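Local structure of extracellular solute-binding protein, family 3 (Methylophaga aminisulfidivorans MP, 5SV6) at residues S160-M165 and I211-A216; Y128-P133 and K141-P146. The protein is of unknown function but has the architecture of a periplasmic solute-binding protein and is probably associated with the bacterial methanol dehydrogenase system. All coordinates share one frame; numbering follows the deposited sequence.

Contact 1 of 2, residues S160-M165 and I211-A216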
loop_
_atom_site.group_PDB
_atom_site.type_symbol
_atom_site.label_atom_id
_atom_site.label_comp_id
_atom_site.label_asym_id
_atom_site.label_seq_id
_atom_site.Cartn_x
_atom_site.Cartn_y
_atom_site.Cartn_z
ATOM N N SER A 160 8.668 -6.156 3.044
ATOM C CA SER A 160 7.674 -5.475 3.867
ATOM C C SER A 160 7.840 -5.923 5.334
ATOM O O SER A 160 8.555 -6.887 5.605
ATOM C CB SER A 160 6.262 -5.784 3.345
ATOM O OG SER A 160 5.941 -7.152 3.517
ATOM N N PRO A 161 7.178 -5.230 6.282
ATOM C CA PRO A 161 7.252 -5.692 7.677
ATOM C C PRO A 161 6.754 -7.131 7.840
ATOM O O PRO A 161 7.141 -7.796 8.799
ATOM C CB PRO A 161 6.325 -4.727 8.423
ATOM C CG PRO A 161 6.267 -3.503 7.563
ATOM C CD PRO A 161 6.377 -3.998 6.152
ATOM N N SER A 162 5.909 -7.590 6.919
ATOM C CA SER A 162 5.455 -8.980 6.901
ATOM C C SER A 162 6.628 -9.941 6.863
ATOM O O SER A 162 6.623 -10.968 7.550
ATOM C CB SER A 162 4.560 -9.240 5.687
ATOM O OG SER A 162 3.597 -8.218 5.565
ATOM N N GLU A 163 7.629 -9.615 6.047
ATOM C CA GLU A 163 8.806 -10.469 5.936
ATOM C C GLU A 163 9.576 -10.502 7.252
ATOM O O GLU A 163 9.946 -11.562 7.732
ATOM C CB GLU A 163 9.734 -10.012 4.795
ATOM C CG GLU A 163 10.886 -10.983 4.595
ATOM C CD GLU A 163 11.899 -10.552 3.541
ATOM O OE1 GLU A 163 11.590 -9.680 2.701
ATOM O OE2 GLU A 163 13.014 -11.105 3.567
ATOM N N VAL A 164 9.813 -9.329 7.828
ATOM C CA VAL A 164 10.497 -9.234 9.114
ATOM C C VAL A 164 9.809 -10.119 10.157
ATOM O O VAL A 164 10.464 -10.863 10.868
ATOM C CB VAL A 164 10.570 -7.764 9.608
ATOM C CG1 VAL A 164 11.386 -7.667 10.896
ATOM C CG2 VAL A 164 11.177 -6.867 8.522
HETATM N N MSE A 165 8.482 -10.082 10.201
HETATM C CA MSE A 165 7.743 -10.847 11.202
HETATM C C MSE A 165 7.667 -12.343 10.903
HETATM O O MSE A 165 7.588 -13.163 11.817
HETATM C CB MSE A 165 6.340 -10.268 11.397
HETATM C CG MSE A 165 6.326 -8.844 11.930
HETATM SE SE MSE A 165 7.519 -8.644 13.487
HETATM C CE MSE A 165 6.759 -10.032 14.648
ATOM N N ILE A 211 -3.059 -17.854 4.762
ATOM C CA ILE A 211 -3.301 -16.488 5.226
ATOM C C ILE A 211 -2.461 -15.509 4.420
ATOM O O ILE A 211 -1.448 -15.886 3.841
ATOM C CB ILE A 211 -2.939 -16.354 6.726
ATOM C CG1 ILE A 211 -3.531 -15.079 7.336
ATOM C CG2 ILE A 211 -1.422 -16.428 6.923
ATOM C CD1 ILE A 211 -3.394 -15.007 8.855
ATOM N N ALA A 212 -2.903 -14.256 4.358
ATOM C CA ALA A 212 -2.094 -13.210 3.756
ATOM C C ALA A 212 -1.843 -12.151 4.802
ATOM O O ALA A 212 -2.611 -12.007 5.757
ATOM C CB ALA A 212 -2.796 -12.596 2.536
ATOM N N HIS A 213 -0.745 -11.424 4.638
ATOM C CA HIS A 213 -0.489 -10.256 5.469
ATOM C C HIS A 213 -0.050 -9.183 4.495
ATOM O O HIS A 213 1.036 -9.269 3.914
ATOM C CB HIS A 213 0.577 -10.552 6.526
ATOM C CG HIS A 213 0.749 -9.458 7.534
ATOM N ND1 HIS A 213 1.809 -8.578 7.505
ATOM C CD2 HIS A 213 -0.002 -9.106 8.604
ATOM C CE1 HIS A 213 1.711 -7.738 8.520
ATOM N NE2 HIS A 213 0.615 -8.030 9.198
ATOM N N ILE A 214 -0.924 -8.199 4.294
ATOM C CA ILE A 214 -0.837 -7.277 3.161
ATOM C C ILE A 214 -1.138 -5.874 3.647
ATOM O O ILE A 214 -1.977 -5.695 4.525
ATOM C CB ILE A 214 -1.924 -7.607 2.082
ATOM C CG1 ILE A 214 -1.877 -9.074 1.679
ATOM C CG2 ILE A 214 -1.782 -6.724 0.837
ATOM C CD1 ILE A 214 -0.527 -9.464 1.131
ATOM N N TRP A 215 -0.467 -4.882 3.066
ATOM C CA TRP A 215 -0.793 -3.477 3.304
ATOM C C TRP A 215 -2.266 -3.259 2.946
ATOM O O TRP A 215 -2.674 -3.478 1.811
ATOM C CB TRP A 215 0.127 -2.585 2.448
ATOM C CG TRP A 215 -0.150 -1.107 2.466
ATOM C CD1 TRP A 215 -0.461 -0.319 1.389
ATOM C CD2 TRP A 215 -0.088 -0.227 3.597
ATOM N NE1 TRP A 215 -0.598 0.989 1.781
ATOM C CE2 TRP A 215 -0.388 1.073 3.133
ATOM C CE3 TRP A 215 0.183 -0.410 4.955
ATOM C CZ2 TRP A 215 -0.438 2.177 3.983
ATOM C CZ3 TRP A 215 0.142 0.688 5.794
ATOM C CH2 TRP A 215 -0.164 1.967 5.307
ATOM N N ALA A 216 -3.064 -2.842 3.923
ATOM C CA ALA A 216 -4.522 -2.846 3.752
ATOM C C ALA A 216 -5.064 -2.032 2.561
ATOM O O ALA A 216 -5.958 -2.499 1.865
ATOM C CB ALA A 216 -5.242 -2.486 5.062
HETATM O O HOH W 1 3.065 -8.051 2.693
#

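Contact 2 of 2, residues Y128-P133 and K141-P146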
loop_
_atom_site.group_PDB
_atom_site.type_symbol
_atom_site.label_atom_id
_atom_site.label_comp_id
_atom_site.label_asym_id
_atom_site.label_seq_id
_atom_site.Cartn_x
_atom_site.Cartn_y
_atom_site.Cartn_z
ATOM N N TYR A 128 -0.727 -2.795 7.758
ATOM C CA TYR A 128 -0.689 -4.149 7.230
ATOM C C TYR A 128 -1.746 -4.935 7.987
ATOM O O TYR A 128 -2.031 -4.629 9.138
ATOM C CB TYR A 128 0.713 -4.757 7.426
ATOM C CG TYR A 128 1.683 -4.208 6.414
ATOM C CD1 TYR A 128 2.269 -2.964 6.592
ATOM C CD2 TYR A 128 1.971 -4.912 5.250
ATOM C CE1 TYR A 128 3.119 -2.435 5.642
ATOM C CE2 TYR A 128 2.823 -4.397 4.302
ATOM C CZ TYR A 128 3.392 -3.157 4.499
ATOM O OH TYR A 128 4.243 -2.637 3.550
ATOM N N ALA A 129 -2.340 -5.929 7.331
ATOM C CA ALA A 129 -3.453 -6.673 7.922
ATOM C C ALA A 129 -3.400 -8.160 7.594
ATOM O O ALA A 129 -3.001 -8.541 6.496
ATOM C CB ALA A 129 -4.797 -6.091 7.454
ATOM N N PHE A 130 -3.814 -8.983 8.556
ATOM C CA PHE A 130 -4.024 -10.412 8.340
ATOM C C PHE A 130 -5.325 -10.630 7.597
ATOM O O PHE A 130 -6.355 -10.061 7.955
ATOM C CB PHE A 130 -4.079 -11.149 9.675
ATOM C CG PHE A 130 -2.824 -11.023 10.471
ATOM C CD1 PHE A 130 -1.738 -11.852 10.209
ATOM C CD2 PHE A 130 -2.715 -10.063 11.466
ATOM C CE1 PHE A 130 -0.567 -11.723 10.925
ATOM C CE2 PHE A 130 -1.552 -9.936 12.195
ATOM C CZ PHE A 130 -0.479 -10.770 11.930
ATOM N N ILE A 131 -5.270 -11.448 6.555
ATOM C CA ILE A 131 -6.429 -11.711 5.726
ATOM C C ILE A 131 -6.616 -13.221 5.610
ATOM O O ILE A 131 -5.741 -13.915 5.100
ATOM C CB ILE A 131 -6.254 -11.070 4.338
ATOM C CG1 ILE A 131 -6.248 -9.539 4.472
ATOM C CG2 ILE A 131 -7.356 -11.539 3.385
ATOM C CD1 ILE A 131 -5.700 -8.787 3.253
ATOM N N TYR A 132 -7.754 -13.723 6.088
ATOM C CA TYR A 132 -7.997 -15.158 6.167
ATOM C C TYR A 132 -9.494 -15.474 6.060
ATOM O O TYR A 132 -10.323 -14.570 6.182
ATOM C CB TYR A 132 -7.389 -15.729 7.463
ATOM C CG TYR A 132 -7.817 -15.036 8.733
ATOM C CD1 TYR A 132 -7.142 -13.921 9.195
ATOM C CD2 TYR A 132 -8.884 -15.515 9.485
ATOM C CE1 TYR A 132 -7.530 -13.280 10.365
ATOM C CE2 TYR A 132 -9.281 -14.888 10.652
ATOM C CZ TYR A 132 -8.598 -13.773 11.089
ATOM O OH TYR A 132 -8.983 -13.146 12.255
ATOM N N PRO A 133 -9.856 -16.749 5.810
ATOM C CA PRO A 133 -11.286 -17.010 5.603
ATOM C C PRO A 133 -12.096 -16.802 6.872
ATOM O O PRO A 133 -11.653 -17.183 7.954
ATOM C CB PRO A 133 -11.324 -18.491 5.191
ATOM C CG PRO A 133 -9.972 -18.761 4.633
ATOM C CD PRO A 133 -9.042 -17.941 5.510
ATOM N N LYS A 141 -5.147 -12.361 15.875
ATOM C CA LYS A 141 -5.233 -10.968 16.283
ATOM C C LYS A 141 -3.925 -10.235 16.026
ATOM O O LYS A 141 -3.912 -9.025 15.798
ATOM C CB LYS A 141 -5.572 -10.880 17.772
ATOM C CG LYS A 141 -6.988 -11.329 18.116
ATOM C CD LYS A 141 -8.005 -10.204 17.921
ATOM C CE LYS A 141 -9.263 -10.435 18.754
ATOM N NZ LYS A 141 -9.979 -11.685 18.370
ATOM N N ASN A 142 -2.824 -10.972 16.076
ATOM C CA ASN A 142 -1.513 -10.355 15.952
ATOM C C ASN A 142 -0.447 -11.398 15.681
ATOM O O ASN A 142 -0.756 -12.584 15.571
ATOM C CB ASN A 142 -1.182 -9.529 17.210
ATOM C CG ASN A 142 -1.170 -10.362 18.480
ATOM O OD1 ASN A 142 -0.696 -11.501 18.502
ATOM N ND2 ASN A 142 -1.688 -9.784 19.560
ATOM N N TRP A 143 0.808 -10.960 15.593
ATOM C CA TRP A 143 1.898 -11.851 15.191
ATOM C C TRP A 143 2.268 -12.911 16.225
ATOM O O TRP A 143 2.971 -13.877 15.911
ATOM C CB TRP A 143 3.127 -11.036 14.775
ATOM C CG TRP A 143 3.037 -10.520 13.375
ATOM C CD1 TRP A 143 2.844 -9.228 12.982
ATOM C CD2 TRP A 143 3.122 -11.295 12.173
ATOM N NE1 TRP A 143 2.817 -9.148 11.612
ATOM C CE2 TRP A 143 2.987 -10.405 11.091
ATOM C CE3 TRP A 143 3.314 -12.651 11.909
ATOM C CZ2 TRP A 143 3.037 -10.830 9.758
ATOM C CZ3 TRP A 143 3.364 -13.074 10.577
ATOM C CH2 TRP A 143 3.225 -12.165 9.527
ATOM N N GLN A 144 1.785 -12.742 17.452
ATOM C CA GLN A 144 2.030 -13.729 18.501
ATOM C C GLN A 144 0.934 -14.788 18.610
ATOM O O GLN A 144 1.006 -15.660 19.471
ATOM C CB GLN A 144 2.265 -13.047 19.860
ATOM C CG GLN A 144 3.702 -12.564 20.039
ATOM C CD GLN A 144 3.955 -11.857 21.372
ATOM O OE1 GLN A 144 3.174 -11.977 22.318
ATOM N NE2 GLN A 144 5.061 -11.115 21.447
ATOM N N SER A 145 -0.067 -14.726 17.731
ATOM C CA SER A 145 -1.145 -15.714 17.740
ATOM C C SER A 145 -0.625 -17.117 17.477
ATOM O O SER A 145 0.049 -17.364 16.471
ATOM C CB SER A 145 -2.223 -15.373 16.712
ATOM O OG SER A 145 -3.064 -16.492 16.491
ATOM N N PRO A 146 -0.939 -18.052 18.384
ATOM C CA PRO A 146 -0.486 -19.435 18.213
ATOM C C PRO A 146 -1.006 -20.072 16.925
ATOM O O PRO A 146 -0.345 -20.962 16.391
ATOM C CB PRO A 146 -1.061 -20.142 19.445
ATOM C CG PRO A 146 -1.160 -19.055 20.476
ATOM C CD PRO A 146 -1.588 -17.841 19.692
#

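Contact 1 of 2, residues S160-M165 and I211-A216
Ser162 and His213 join helix 161-168 to strand 211-215 of the mixed sheet, in a chain of the family 3 solute-binding fold, whose alpha/beta architecture is that of periplasmic binding proteins. The pairing is a worked example of how a helix start can be tied to a buried strand by one polar side-chain bond and one water. The direct bond comes first: Ser162 OG and His213 ND1 lie 2.7 Å apart, and either could supply the proton. The hydroxyl approaches at the edge of the imidazole and in its plane. With CG anti to the backbone N (chi1 -172°), the histidine carries its ring out from the strand to the helix, while Ser162, in the first turn of the helix, points its CB toward the strand and its OG meets the ring nitrogen. The second ring nitrogen, NE2, is hydrogen-bonded to Ser235 OG, so both ring nitrogens are engaged and the plane is likely to be held against rotation.

Water forms the second link. It donates to the backbone carbonyl His213 O at 2.7 Å and to Ser160 OG at 3.1 Å, and a further bond of undecided direction joins it to Ser162 OG. Strand and helix start are thereby bridged a second time, through a main-chain atom.

Within the helix start, Ser160 occupies the N-cap position and Glu163 N donates to Ser160 O. Among the neighbours, Trp143 meets the His213 ring edge-to-face and Tyr128 touches Ser162. The buried Ser162 CB itself comes within 3.4 Å of His213 ND1.

Contact 2 of 2, residues Y128-P133 and K141-P146
An aromatic edge-to-face contact pins the loop that follows strand 118-133 back onto that strand, within the periplasmic-binding-protein fold, and illustrates how an aromatic pair can hold a loop against the strand it leaves. Phe130 directs its ring edge at the face of Trp143: the planes are inclined at 64°, and the phenyl centroid lies 4.8 Å from that of the indole five-membered ring. The leading atom is Phe130 CZ, which sits over the middle of the indole, 3.6 Å from Trp143 CE2. On the phenylalanine, CG anti to the carbonyl carbon (chi1 -61°) sends the ring out from the strand to the loop. Beside the stack, Phe130 CE2 rests 3.8 Å from Asn142 CA, so the ring also touches the loop backbone.

The loop is shaped locally by a type I beta turn from Asn142 to Ser145, closed by Ser145 N donating to Asn142 O. Its first side chain adds an Asx turn, while Asn142 ND2 is bonded to Glu236. The indole also has a polar tie, NE1 to Gln249 OE1, and packs on Met165 and Leu166 of helix 161-168. Replacing Trp143 by alanine removes the indole, which would probably leave a gap beside Phe130 CZ and Gln249 OE1 without that donor. In the Asx turn, Gln144 N reaches Asn142 OD1 at 3.0 Å, with the donor tilted 30° from the carbonyl plane.

The two contacts illustrate how one sheet can hold its surroundings by different chemistry. Strands 118-133 and 211-215 are antiparallel neighbours, so contacts 1 and 2 share a sheet, their centres about 9 Å apart; Ala212 O and Ile131 N, 2.8 Å apart, mark a probable backbone bond between them. Contact 1 is buried, joins elements distant in sequence and relies on hydrogen bonds and a water. Contact 2 is partly buried: its two rings are buried, but Lys141 at the margin is exposed; it closes a local loop and relies on aromatic and van der Waals contact. The His213 ring, hydrogen-bonded in contact 1, also meets the Phe130 and Trp143 rings of contact 2, so the two contacts adjoin.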